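Thioredoxin domain-containing protein (Sinorhizobium meliloti, PDB 3U5R) is of unknown function but carries a thioredoxin-like AhpC/TSA domain, which suggests an antioxidant or oxidoreductase role. Local coordinates at residues K26-L34 with V196-K204; V95-A103 with F125-A136. One frame throughout, in Å; residues are numbered along the deposited sequence.

The modelled chain starts at Lys26, and its first residues already belong to interaction 1. There 26-34 pairs with 196-204, close to the C-terminal end, so this contact closes a loop that takes in most of the fold. Interaction 2 lies wholly within that loop. It brings 95-103 beside 125-136 after one helix, 111-121, and joins the edge strand 127-129 to the central mixed sheet. Interaction 1 instead builds a small antiparallel sheet with strand 143-144. The two contacts do not cross, and their centres are about 16 Å apart. They meet at Lys204, whose carbonyl oxygen probably accepts hydrogen bonds from Asp102 N and Gln133 NE2.

Interaction 1: residues K26-L34 with V196-K204; sequences KTQSNSITL and VPSIGCNIK
Thr27 pairs with Gly200 in a short antiparallel ladder. Thr27 N donates to Gly200 O at 2.9 Å, and Gly200 N returns a bond to Thr27 O at 2.9 Å. The side chain of Thr27 leaves on the other face from Gln28, and its OG1 rests 3.6 Å from Asn202 CB.

Ile199 and Gln28 form the next, non-hydrogen-bonded pair. Their side chains share one face and cross obliquely. Ile199 reaches over with its terminal methyl: CD1 comes within 3.4 Å of Gln28 CG. Gln28 CG sits beside its own backbone N (chi1 -55°), and the chain runs on extended. This carries the amide past that methyl and alongside Pro197, pointing the same way as the proline ring. Ile199 also touches Phe73 of helix 72-75.

Past the ladder, Ser29 N donates to Ser198 O at 2.9 Å. Ser29 OG takes a weak bond from Ser198 N, 3.0 Å long and bent to 130° at the hydrogen. The hydroxyl of Ser198 turns to Pro145 O instead.

The pairing holds the N-terminal strand as the edge of a three-stranded sheet. On one face the aliphatic part of Gln28 packs on the Ile199 methyl. Three of the four hydrogen bonds run between main-chain atoms, so the pairing rests mostly on the backbone.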
ATOM      1  N   LYS A  26     -10.161  11.541   9.041  1.00 33.81           N
ATOM      2  CA  LYS A  26      -8.937  11.870   8.206  1.00 34.43           C
ATOM      3  C   LYS A  26      -7.689  11.988   9.087  1.00 33.41           C
ATOM      4  O   LYS A  26      -7.771  12.705  10.094  1.00 33.07           O
ATOM      5  CB  LYS A  26      -9.063  13.240   7.562  1.00 34.39           C
ATOM      6  CG  LYS A  26      -9.964  13.342   6.340  1.00 39.04           C
ATOM      7  CD  LYS A  26      -9.495  14.531   5.460  1.00 40.33           C
ATOM      8  CE  LYS A  26     -10.037  15.882   5.946  1.00 41.33           C
ATOM      9  NZ  LYS A  26     -11.463  16.070   5.462  1.00 42.43           N
ATOM     10  N   THR A  27      -6.564  11.342   8.715  1.00 30.98           N
ATOM     11  CA  THR A  27      -5.251  11.529   9.388  1.00 30.49           C
ATOM     12  C   THR A  27      -4.141  11.373   8.380  1.00 29.29           C
ATOM     13  O   THR A  27      -4.352  10.809   7.291  1.00 26.85           O
ATOM     14  CB  THR A  27      -4.832  10.437  10.418  1.00 32.48           C
ATOM     15  OG1 THR A  27      -5.749   9.353  10.451  1.00 33.60           O
ATOM     16  CG2 THR A  27      -4.446  11.014  11.830  1.00 31.65           C
ATOM     17  N   GLN A  28      -2.969  11.869   8.774  1.00 27.37           N
ATOM     18  CA  GLN A  28      -1.722  11.707   8.049  1.00 28.54           C
ATOM     19  C   GLN A  28      -1.062  10.409   8.445  1.00 26.39           C
ATOM     20  O   GLN A  28      -1.212   9.950   9.577  1.00 26.02           O
ATOM     21  CB  GLN A  28      -0.702  12.803   8.409  1.00 28.42           C
ATOM     22  CG  GLN A  28      -1.151  14.212   8.253  1.00 38.71           C
ATOM     23  CD  GLN A  28       0.044  15.197   8.207  1.00 45.83           C
ATOM     24  OE1 GLN A  28       1.082  14.975   8.855  1.00 48.19           O
ATOM     25  NE2 GLN A  28      -0.098  16.266   7.413  1.00 49.54           N
ATOM     26  N   SER A  29      -0.238   9.880   7.554  1.00 24.30           N
ATOM     27  CA  SER A  29       0.568   8.710   7.888  1.00 23.64           C
ATOM     28  C   SER A  29       1.501   9.127   9.056  1.00 23.39           C
ATOM     29  O   SER A  29       1.751  10.340   9.251  1.00 21.51           O
ATOM     30  CB  SER A  29       1.365   8.246   6.688  1.00 22.55           C
ATOM     31  OG  SER A  29       2.008   9.342   6.054  1.00 23.65           O
ATOM     32  N   ASN A  30       1.951   8.142   9.822  1.00 22.08           N
ATOM     33  CA  ASN A  30       2.970   8.341  10.855  1.00 24.52           C
ATOM     34  C   ASN A  30       4.364   8.692  10.335  1.00 25.67           C
ATOM     35  O   ASN A  30       4.691   8.383   9.184  1.00 24.13           O
ATOM     36  CB  ASN A  30       3.059   7.101  11.743  1.00 23.64           C
ATOM     37  CG  ASN A  30       1.800   6.903  12.621  1.00 26.40           C
ATOM     38  OD1 ASN A  30       1.204   7.882  13.101  1.00 25.15           O
ATOM     39  ND2 ASN A  30       1.438   5.636  12.887  1.00 27.01           N
ATOM     40  N   SER A  31       5.198   9.320  11.193  1.00 26.18           N
ATOM     41  CA  SER A  31       6.650   9.497  10.933  1.00 28.93           C
ATOM     42  C   SER A  31       7.374   8.247  11.316  1.00 27.70           C
ATOM     43  O   SER A  31       7.669   7.996  12.489  1.00 30.22           O
ATOM     44  CB  SER A  31       7.266  10.602  11.758  1.00 29.70           C
ATOM     45  OG  SER A  31       6.456  11.739  11.587  1.00 36.12           O
ATOM     46  N   ILE A  32       7.670   7.456  10.331  1.00 24.00           N
ATOM     47  CA  ILE A  32       8.310   6.197  10.577  1.00 21.62           C
ATOM     48  C   ILE A  32       9.717   6.427  10.118  1.00 19.88           C
ATOM     49  O   ILE A  32       9.958   6.997   9.032  1.00 19.76           O
ATOM     50  CB  ILE A  32       7.657   5.075   9.726  1.00 20.66           C
ATOM     51  CG1 ILE A  32       6.130   5.000   9.988  1.00 19.37           C
ATOM     52  CG2 ILE A  32       8.379   3.748   9.963  1.00 18.35           C
ATOM     53  CD1 ILE A  32       5.737   4.187  11.245  1.00 22.20           C
ATOM     54  N   THR A  33      10.665   5.957  10.899  1.00 18.27           N
ATOM     55  CA  THR A  33      12.046   6.233  10.601  1.00 18.68           C
ATOM     56  C   THR A  33      12.498   5.491   9.350  1.00 17.05           C
ATOM     57  O   THR A  33      12.317   4.281   9.280  1.00 15.22           O
ATOM     58  CB  THR A  33      12.895   5.840  11.853  1.00 20.26           C
ATOM     59  OG1 THR A  33      12.460   6.748  12.881  1.00 24.14           O
ATOM     60  CG2 THR A  33      14.385   6.071  11.559  1.00 15.32           C
ATOM     61  N   LEU A  34      13.109   6.193   8.390  1.00 15.96           N
ATOM     62  CA  LEU A  34      13.672   5.476   7.241  1.00 17.19           C
ATOM     63  C   LEU A  34      14.736   4.443   7.667  1.00 18.78           C
ATOM     64  O   LEU A  34      15.534   4.721   8.603  1.00 17.25           O
ATOM     65  CB  LEU A  34      14.261   6.451   6.190  1.00 16.65           C
ATOM     66  CG  LEU A  34      13.238   7.392   5.541  1.00 21.02           C
ATOM     67  CD1 LEU A  34      13.950   8.336   4.488  1.00 22.23           C
ATOM     68  CD2 LEU A  34      12.078   6.540   4.892  1.00 15.58           C
ATOM     69  N   VAL A 196       6.431  13.694   1.402  1.00 18.24           N
ATOM     70  CA  VAL A 196       5.207  14.254   2.021  1.00 17.89           C
ATOM     71  C   VAL A 196       4.351  13.137   2.583  1.00 17.66           C
ATOM     72  O   VAL A 196       4.098  12.162   1.886  1.00 19.61           O
ATOM     73  CB  VAL A 196       4.437  15.019   0.967  1.00 18.70           C
ATOM     74  CG1 VAL A 196       3.119  15.619   1.586  1.00 18.39           C
ATOM     75  CG2 VAL A 196       5.416  16.113   0.286  1.00 22.31           C
ATOM     76  N   PRO A 197       3.852  13.290   3.809  1.00 17.55           N
ATOM     77  CA  PRO A 197       3.035  12.238   4.393  1.00 17.60           C
ATOM     78  C   PRO A 197       1.733  12.013   3.584  1.00 18.44           C
ATOM     79  O   PRO A 197       1.180  12.981   3.079  1.00 16.41           O
ATOM     80  CB  PRO A 197       2.673  12.770   5.789  1.00 17.07           C
ATOM     81  CG  PRO A 197       3.739  13.873   6.084  1.00 20.23           C
ATOM     82  CD  PRO A 197       4.203  14.397   4.755  1.00 17.66           C
ATOM     83  N   SER A 198       1.237  10.767   3.485  1.00 16.42           N
ATOM     84  CA  SER A 198      -0.042  10.615   2.799  1.00 17.92           C
ATOM     85  C   SER A 198      -1.112  11.041   3.777  1.00 18.97           C
ATOM     86  O   SER A 198      -0.882  11.126   4.987  1.00 17.97           O
ATOM     87  CB  SER A 198      -0.293   9.153   2.365  1.00 17.77           C
ATOM     88  OG  SER A 198      -0.221   8.311   3.502  1.00 24.01           O
ATOM     89  N   ILE A 199      -2.295  11.279   3.238  1.00 20.68           N
ATOM     90  CA  ILE A 199      -3.474  11.628   4.006  1.00 22.31           C
ATOM     91  C   ILE A 199      -4.535  10.677   3.612  1.00 20.46           C
ATOM     92  O   ILE A 199      -4.674  10.369   2.418  1.00 20.30           O
ATOM     93  CB  ILE A 199      -3.973  12.991   3.580  1.00 22.89           C
ATOM     94  CG1 ILE A 199      -2.880  14.023   3.851  1.00 29.79           C
ATOM     95  CG2 ILE A 199      -5.320  13.356   4.345  1.00 29.49           C
ATOM     96  CD1 ILE A 199      -2.817  14.486   5.287  1.00 36.45           C
ATOM     97  N   GLY A 200      -5.299  10.194   4.581  1.00 18.78           N
ATOM     98  CA  GLY A 200      -6.527   9.444   4.208  1.00 19.93           C
ATOM     99  C   GLY A 200      -7.511   9.260   5.350  1.00 20.18           C
ATOM    100  O   GLY A 200      -7.369   9.858   6.387  1.00 18.11           O
ATOM    101  N   CYS A 201      -8.471   8.362   5.178  1.00 20.76           N
ATOM    102  CA  CYS A 201      -9.287   7.925   6.252  1.00 20.29           C
ATOM    103  C   CYS A 201      -8.446   7.141   7.238  1.00 20.92           C
ATOM    104  O   CYS A 201      -7.630   6.311   6.811  1.00 19.30           O
ATOM    105  CB  CYS A 201     -10.341   7.003   5.670  1.00 20.23           C
ATOM    106  SG  CYS A 201     -11.506   8.031   4.600  1.00 29.92           S
ATOM    107  N   ASN A 202      -8.654   7.356   8.546  1.00 20.63           N
ATOM    108  CA  ASN A 202      -7.989   6.484   9.519  1.00 23.71           C
ATOM    109  C   ASN A 202      -8.323   5.030   9.208  1.00 23.01           C
ATOM    110  O   ASN A 202      -9.433   4.690   8.745  1.00 20.90           O
ATOM    111  CB  ASN A 202      -8.298   6.816  11.001  1.00 24.66           C
ATOM    112  CG  ASN A 202      -9.785   6.639  11.342  1.00 31.74           C
ATOM    113  OD1 ASN A 202     -10.646   7.167  10.647  1.00 39.99           O
ATOM    114  ND2 ASN A 202     -10.092   5.850  12.393  1.00 42.98           N
ATOM    115  N   ILE A 203      -7.333   4.169   9.449  1.00 22.82           N
ATOM    116  CA  ILE A 203      -7.571   2.746   9.583  1.00 21.78           C
ATOM    117  C   ILE A 203      -8.680   2.530  10.596  1.00 23.39           C
ATOM    118  O   ILE A 203      -8.673   3.072  11.712  1.00 21.63           O
ATOM    119  CB  ILE A 203      -6.237   1.985   9.959  1.00 21.31           C
ATOM    120  CG1 ILE A 203      -5.236   2.237   8.811  1.00 21.45           C
ATOM    121  CG2 ILE A 203      -6.500   0.464  10.308  1.00 20.56           C
ATOM    122  CD1 ILE A 203      -4.341   1.182   8.371  1.00 23.29           C
ATOM    123  N   LYS A 204      -9.650   1.698  10.236  1.00 23.85           N
ATOM    124  CA  LYS A 204     -10.755   1.492  11.151  1.00 25.83           C
ATOM    125  C   LYS A 204     -10.427   0.362  12.124  1.00 25.43           C
ATOM    126  O   LYS A 204     -10.796  -0.784  11.890  1.00 23.25           O
ATOM    127  CB  LYS A 204     -12.010   1.202  10.324  1.00 25.76           C
ATOM    128  CG  LYS A 204     -12.312   2.347   9.337  1.00 29.11           C
ATOM    129  CD  LYS A 204     -12.518   3.650  10.139  1.00 32.61           C
ATOM    130  CE  LYS A 204     -13.168   4.789   9.333  1.00 40.59           C
ATOM    131  NZ  LYS A 204     -12.167   5.702   8.710  1.00 45.10           N
TER

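Interaction 2: residues V95-A103 with F125-A136; sequences VVAINSNDA and FPYLKDASQSVA
Lys129 NZ reaches three oxygens of 95-103. It donates to Asn101 O at 2.7 Å, in the carbonyl plane and on a lone pair. It also meets Asn99 OD1 from above the amide plane and, weakly, Asn99 O. Outside these segments it has Glu109 O. Asn99 OD1 accepts a second bond, from Asn101 N, which makes an Asx turn at the end of the strand. With CG anti to the backbone N (chi1 -176°), the Asn99 amide lies beside the tyrosine. Its ND2 donates to Tyr127 OH at 3.1 Å, and the amide and ring planes are 30° apart. Glu109 also binds that ND2, and Asn69 the tyrosine hydroxyl.

Gln133 NE2 donates to Ser100 O at 2.7 Å, nearly in the plane of its own amide. Ser100 OG donates to the anti lone pair of Asp130 OD2 at 2.8 Å. Val135 N donates to Asp130 OD1 and Ala136 N to OD2, so the carboxylate links Ser100, just after the strand, to the first turn of helix 134-139. Those helix amides would probably stabilise its negative charge.

Strands 93-99 and 127-129 run parallel, joined through helix 111-121 in a beta-alpha-beta unit of the thioredoxin-like fold. Four backbone bonds link the segments, from Ala97 N to Pro126 O through to Asp130 N to Asn99 O.

Packing divides between the two faces. Ala97 CB touches Phe125 CE2 and Tyr127 CD1, each at 3.6 Å, while Val95 CG1 lies over a face of the Phe125 ring. On the other face, that of Ile98 and Leu128, Val96 CG2 meets Leu128 CD1 at 3.7 Å. Ile98 CG2 packs on Asp130 CB, and Ile98 CD1 lies 3.9 Å from Val135 CG1.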
ATOM      1  N   VAL A  95       4.270  -5.458  -5.508  1.00 13.75           N
ATOM      2  CA  VAL A  95       3.301  -4.655  -4.748  1.00 12.82           C
ATOM      3  C   VAL A  95       2.446  -5.561  -3.954  1.00 15.24           C
ATOM      4  O   VAL A  95       1.929  -6.583  -4.457  1.00 15.37           O
ATOM      5  CB  VAL A  95       2.384  -3.769  -5.663  1.00 15.34           C
ATOM      6  CG1 VAL A  95       1.283  -3.059  -4.855  1.00 12.78           C
ATOM      7  CG2 VAL A  95       3.230  -2.721  -6.463  1.00 14.48           C
ATOM      8  N   VAL A  96       2.266  -5.242  -2.664  1.00 15.93           N
ATOM      9  CA  VAL A  96       1.286  -5.999  -1.864  1.00 16.28           C
ATOM     10  C   VAL A  96       0.383  -5.010  -1.251  1.00 15.54           C
ATOM     11  O   VAL A  96       0.889  -4.129  -0.516  1.00 15.49           O
ATOM     12  CB  VAL A  96       1.950  -6.864  -0.776  1.00 20.00           C
ATOM     13  CG1 VAL A  96       2.978  -6.052  -0.005  1.00 20.00           C
ATOM     14  CG2 VAL A  96       0.898  -7.436   0.164  1.00 20.00           C
ATOM     15  N   ALA A  97      -0.934  -5.171  -1.452  1.00 13.93           N
ATOM     16  CA  ALA A  97      -1.902  -4.326  -0.789  1.00 13.20           C
ATOM     17  C   ALA A  97      -2.609  -5.018   0.340  1.00 11.92           C
ATOM     18  O   ALA A  97      -2.881  -6.196   0.235  1.00 10.26           O
ATOM     19  CB  ALA A  97      -2.964  -3.809  -1.824  1.00 14.37           C
ATOM     20  N   ILE A  98      -2.985  -4.287   1.389  1.00 11.44           N
ATOM     21  CA  ILE A  98      -3.535  -4.901   2.595  1.00 12.79           C
ATOM     22  C   ILE A  98      -4.742  -4.054   3.059  1.00 14.27           C
ATOM     23  O   ILE A  98      -4.659  -2.837   3.128  1.00 14.89           O
ATOM     24  CB  ILE A  98      -2.486  -4.959   3.752  1.00 12.69           C
ATOM     25  CG1 ILE A  98      -1.316  -5.876   3.349  1.00 13.64           C
ATOM     26  CG2 ILE A  98      -3.156  -5.488   5.068  1.00 12.29           C
ATOM     27  CD1 ILE A  98      -0.072  -5.737   4.298  1.00 14.61           C
ATOM     28  N   ASN A  99      -5.846  -4.700   3.337  1.00 11.93           N
ATOM     29  CA  ASN A  99      -7.003  -3.994   3.849  1.00 14.51           C
ATOM     30  C   ASN A  99      -7.087  -4.417   5.310  1.00 15.41           C
ATOM     31  O   ASN A  99      -7.425  -5.601   5.590  1.00 15.40           O
ATOM     32  CB  ASN A  99      -8.250  -4.447   3.081  1.00 13.03           C
ATOM     33  CG  ASN A  99      -9.462  -3.703   3.487  1.00 15.44           C
ATOM     34  OD1 ASN A  99      -9.733  -3.516   4.700  1.00 17.22           O
ATOM     35  ND2 ASN A  99     -10.201  -3.209   2.487  1.00 13.89           N
ATOM     36  N   SER A 100      -6.772  -3.518   6.234  1.00 14.80           N
ATOM     37  CA  SER A 100      -6.831  -3.854   7.668  1.00 17.25           C
ATOM     38  C   SER A 100      -8.066  -3.324   8.354  1.00 18.65           C
ATOM     39  O   SER A 100      -8.154  -3.423   9.573  1.00 18.73           O
ATOM     40  CB  SER A 100      -5.650  -3.281   8.452  1.00 19.14           C
ATOM     41  OG  SER A 100      -4.490  -3.655   7.797  1.00 20.61           O
ATOM     42  N   ASN A 101      -9.014  -2.793   7.582  1.00 17.53           N
ATOM     43  CA  ASN A 101     -10.153  -2.151   8.189  1.00 19.73           C
ATOM     44  C   ASN A 101     -11.169  -3.173   8.798  1.00 21.76           C
ATOM     45  O   ASN A 101     -11.436  -4.246   8.229  1.00 18.29           O
ATOM     46  CB  ASN A 101     -10.849  -1.247   7.172  1.00 19.55           C
ATOM     47  CG  ASN A 101     -10.142   0.094   6.970  1.00 18.63           C
ATOM     48  OD1 ASN A 101     -10.557   0.880   6.131  1.00 27.49           O
ATOM     49  ND2 ASN A 101      -9.103   0.366   7.718  1.00 16.12           N
ATOM     50  N   ASP A 102     -11.752  -2.795   9.930  1.00 22.08           N
ATOM     51  CA  ASP A 102     -12.668  -3.687  10.648  1.00 25.18           C
ATOM     52  C   ASP A 102     -13.960  -3.909   9.838  1.00 26.02           C
ATOM     53  O   ASP A 102     -14.758  -2.970   9.607  1.00 24.73           O
ATOM     54  CB  ASP A 102     -12.944  -3.062  11.998  1.00 25.68           C
ATOM     55  CG  ASP A 102     -14.106  -3.724  12.760  1.00 32.45           C
ATOM     56  OD1 ASP A 102     -14.763  -4.683  12.282  1.00 31.82           O
ATOM     57  OD2 ASP A 102     -14.359  -3.216  13.889  1.00 41.48           O
ATOM     58  N   ALA A 103     -14.157  -5.143   9.366  1.00 27.16           N
ATOM     59  CA  ALA A 103     -15.173  -5.339   8.361  1.00 29.02           C
ATOM     60  C   ALA A 103     -16.549  -5.636   9.001  1.00 30.73           C
ATOM     61  O   ALA A 103     -17.554  -5.684   8.282  1.00 31.35           O
ATOM     62  CB  ALA A 103     -14.772  -6.421   7.406  1.00 29.00           C
ATOM     63  N   PHE A 125      -1.805  -7.021  -8.471  1.00 15.22           N
ATOM     64  CA  PHE A 125      -0.974  -7.331  -7.259  1.00 15.48           C
ATOM     65  C   PHE A 125      -1.850  -8.062  -6.233  1.00 14.25           C
ATOM     66  O   PHE A 125      -3.087  -7.943  -6.258  1.00 13.40           O
ATOM     67  CB  PHE A 125      -0.483  -6.033  -6.627  1.00 11.85           C
ATOM     68  CG  PHE A 125      -1.553  -4.975  -6.544  1.00 16.08           C
ATOM     69  CD1 PHE A 125      -1.682  -4.035  -7.535  1.00 12.99           C
ATOM     70  CD2 PHE A 125      -2.427  -4.935  -5.457  1.00 13.55           C
ATOM     71  CE1 PHE A 125      -2.666  -3.011  -7.466  1.00 12.92           C
ATOM     72  CE2 PHE A 125      -3.429  -3.897  -5.344  1.00 19.64           C
ATOM     73  CZ  PHE A 125      -3.567  -2.955  -6.400  1.00 19.49           C
ATOM     74  N   PRO A 126      -1.220  -8.831  -5.348  1.00 12.65           N
ATOM     75  CA  PRO A 126      -2.072  -9.408  -4.329  1.00 13.12           C
ATOM     76  C   PRO A 126      -2.722  -8.321  -3.389  1.00 14.34           C
ATOM     77  O   PRO A 126      -2.048  -7.367  -2.947  1.00 14.77           O
ATOM     78  CB  PRO A 126      -1.106 -10.341  -3.566  1.00 13.70           C
ATOM     79  CG  PRO A 126       0.327  -9.686  -3.846  1.00 14.83           C
ATOM     80  CD  PRO A 126       0.190  -9.298  -5.280  1.00 10.39           C
ATOM     81  N   TYR A 127      -4.018  -8.489  -3.097  1.00 11.76           N
ATOM     82  CA  TYR A 127      -4.733  -7.614  -2.212  1.00 12.67           C
ATOM     83  C   TYR A 127      -5.291  -8.471  -1.111  1.00 13.51           C
ATOM     84  O   TYR A 127      -6.180  -9.293  -1.321  1.00 15.05           O
ATOM     85  CB  TYR A 127      -5.827  -6.883  -3.017  1.00  9.45           C
ATOM     86  CG  TYR A 127      -6.597  -5.846  -2.281  1.00 16.91           C
ATOM     87  CD1 TYR A 127      -6.148  -5.311  -1.046  1.00 13.55           C
ATOM     88  CD2 TYR A 127      -7.823  -5.391  -2.790  1.00 11.49           C
ATOM     89  CE1 TYR A 127      -6.928  -4.350  -0.363  1.00 14.10           C
ATOM     90  CE2 TYR A 127      -8.579  -4.406  -2.127  1.00 10.80           C
ATOM     91  CZ  TYR A 127      -8.136  -3.897  -0.943  1.00 15.26           C
ATOM     92  OH  TYR A 127      -8.933  -2.964  -0.285  1.00 17.40           O
ATOM     93  N   LEU A 128      -4.764  -8.271   0.085  1.00 14.74           N
ATOM     94  CA  LEU A 128      -4.957  -9.230   1.166  1.00 16.28           C
ATOM     95  C   LEU A 128      -5.742  -8.655   2.297  1.00 17.87           C
ATOM     96  O   LEU A 128      -5.706  -7.448   2.526  1.00 16.97           O
ATOM     97  CB  LEU A 128      -3.575  -9.579   1.701  1.00 15.31           C
ATOM     98  CG  LEU A 128      -2.635 -10.011   0.573  1.00 15.75           C
ATOM     99  CD1 LEU A 128      -1.258 -10.334   1.141  1.00 12.66           C
ATOM    100  CD2 LEU A 128      -3.210 -11.257  -0.231  1.00 13.30           C
ATOM    101  N   LYS A 129      -6.394  -9.509   3.075  1.00 20.26           N
ATOM    102  CA  LYS A 129      -7.107  -9.026   4.268  1.00 19.97           C
ATOM    103  C   LYS A 129      -6.291  -9.206   5.551  1.00 21.99           C
ATOM    104  O   LYS A 129      -5.868 -10.341   5.822  1.00 22.32           O
ATOM    105  CB  LYS A 129      -8.419  -9.758   4.440  1.00 19.73           C
ATOM    106  CG  LYS A 129      -9.230  -9.237   5.654  1.00 20.21           C
ATOM    107  CD  LYS A 129      -9.883  -7.924   5.305  1.00 17.49           C
ATOM    108  CE  LYS A 129     -10.387  -7.292   6.613  1.00 18.55           C
ATOM    109  NZ  LYS A 129     -10.748  -5.899   6.216  1.00 21.64           N
ATOM    110  N   ASP A 130      -6.116  -8.129   6.363  1.00 20.69           N
ATOM    111  CA  ASP A 130      -5.413  -8.210   7.700  1.00 22.43           C
ATOM    112  C   ASP A 130      -6.475  -8.164   8.828  1.00 21.96           C
ATOM    113  O   ASP A 130      -6.660  -7.121   9.451  1.00 21.20           O
ATOM    114  CB  ASP A 130      -4.355  -7.078   7.775  1.00 20.44           C
ATOM    115  CG  ASP A 130      -3.761  -6.818   9.164  1.00 23.40           C
ATOM    116  OD1 ASP A 130      -3.553  -7.747   9.951  1.00 21.34           O
ATOM    117  OD2 ASP A 130      -3.456  -5.619   9.455  1.00 22.79           O
ATOM    118  N   ALA A 131      -7.197  -9.284   9.026  1.00 21.83           N
ATOM    119  CA  ALA A 131      -8.387  -9.334   9.910  1.00 21.15           C
ATOM    120  C   ALA A 131      -8.089  -8.988  11.348  1.00 21.07           C
ATOM    121  O   ALA A 131      -8.871  -8.296  11.947  1.00 20.88           O
ATOM    122  CB  ALA A 131      -9.141 -10.769   9.852  1.00 22.34           C
ATOM    123  N   SER A 132      -6.963  -9.457  11.889  1.00 21.28           N
ATOM    124  CA  SER A 132      -6.596  -9.159  13.281  1.00 21.63           C
ATOM    125  C   SER A 132      -5.979  -7.753  13.476  1.00 21.21           C
ATOM    126  O   SER A 132      -5.839  -7.287  14.616  1.00 18.56           O
ATOM    127  CB  SER A 132      -5.605 -10.229  13.817  1.00 21.91           C
ATOM    128  OG  SER A 132      -4.309  -9.965  13.304  1.00 22.77           O
ATOM    129  N   GLN A 133      -5.628  -7.101  12.351  1.00 20.28           N
ATOM    130  CA  GLN A 133      -4.929  -5.779  12.319  1.00 18.96           C
ATOM    131  C   GLN A 133      -3.562  -5.843  12.912  1.00 19.31           C
ATOM    132  O   GLN A 133      -2.945  -4.808  13.093  1.00 19.46           O
ATOM    133  CB  GLN A 133      -5.773  -4.633  12.963  1.00 18.77           C
ATOM    134  CG  GLN A 133      -7.265  -4.815  12.602  1.00 19.37           C
ATOM    135  CD  GLN A 133      -8.138  -3.677  13.072  1.00 21.75           C
ATOM    136  OE1 GLN A 133      -8.166  -3.391  14.259  1.00 18.61           O
ATOM    137  NE2 GLN A 133      -8.843  -3.006  12.136  1.00 22.54           N
ATOM    138  N   SER A 134      -3.044  -7.048  13.170  1.00 19.43           N
ATOM    139  CA  SER A 134      -1.655  -7.141  13.713  1.00 18.93           C
ATOM    140  C   SER A 134      -0.634  -6.611  12.666  1.00 17.78           C
ATOM    141  O   SER A 134       0.331  -5.976  13.010  1.00 17.14           O
ATOM    142  CB  SER A 134      -1.311  -8.593  14.101  1.00 18.16           C
ATOM    143  OG  SER A 134      -1.173  -9.369  12.920  1.00 23.71           O
ATOM    144  N   VAL A 135      -0.865  -6.830  11.372  1.00 16.14           N
ATOM    145  CA  VAL A 135       0.114  -6.319  10.413  1.00 15.60           C
ATOM    146  C   VAL A 135       0.069  -4.767  10.309  1.00 16.03           C
ATOM    147  O   VAL A 135       1.111  -4.157  10.358  1.00 14.73           O
ATOM    148  CB  VAL A 135      -0.030  -7.021   9.015  1.00 17.62           C
ATOM    149  CG1 VAL A 135       0.954  -6.449   8.002  1.00 15.95           C
ATOM    150  CG2 VAL A 135       0.067  -8.610   9.229  1.00 17.66           C
ATOM    151  N   ALA A 136      -1.110  -4.159  10.188  1.00 13.48           N
ATOM    152  CA  ALA A 136      -1.189  -2.711  10.189  1.00 16.20           C
ATOM    153  C   ALA A 136      -0.435  -2.150  11.433  1.00 17.43           C
ATOM    154  O   ALA A 136       0.309  -1.166  11.350  1.00 16.84           O
ATOM    155  CB  ALA A 136      -2.687  -2.270  10.199  1.00 15.62           C
TER
HETATM  156  O   HOH W   1      -9.897  -6.143  10.339  1.00 34.46           O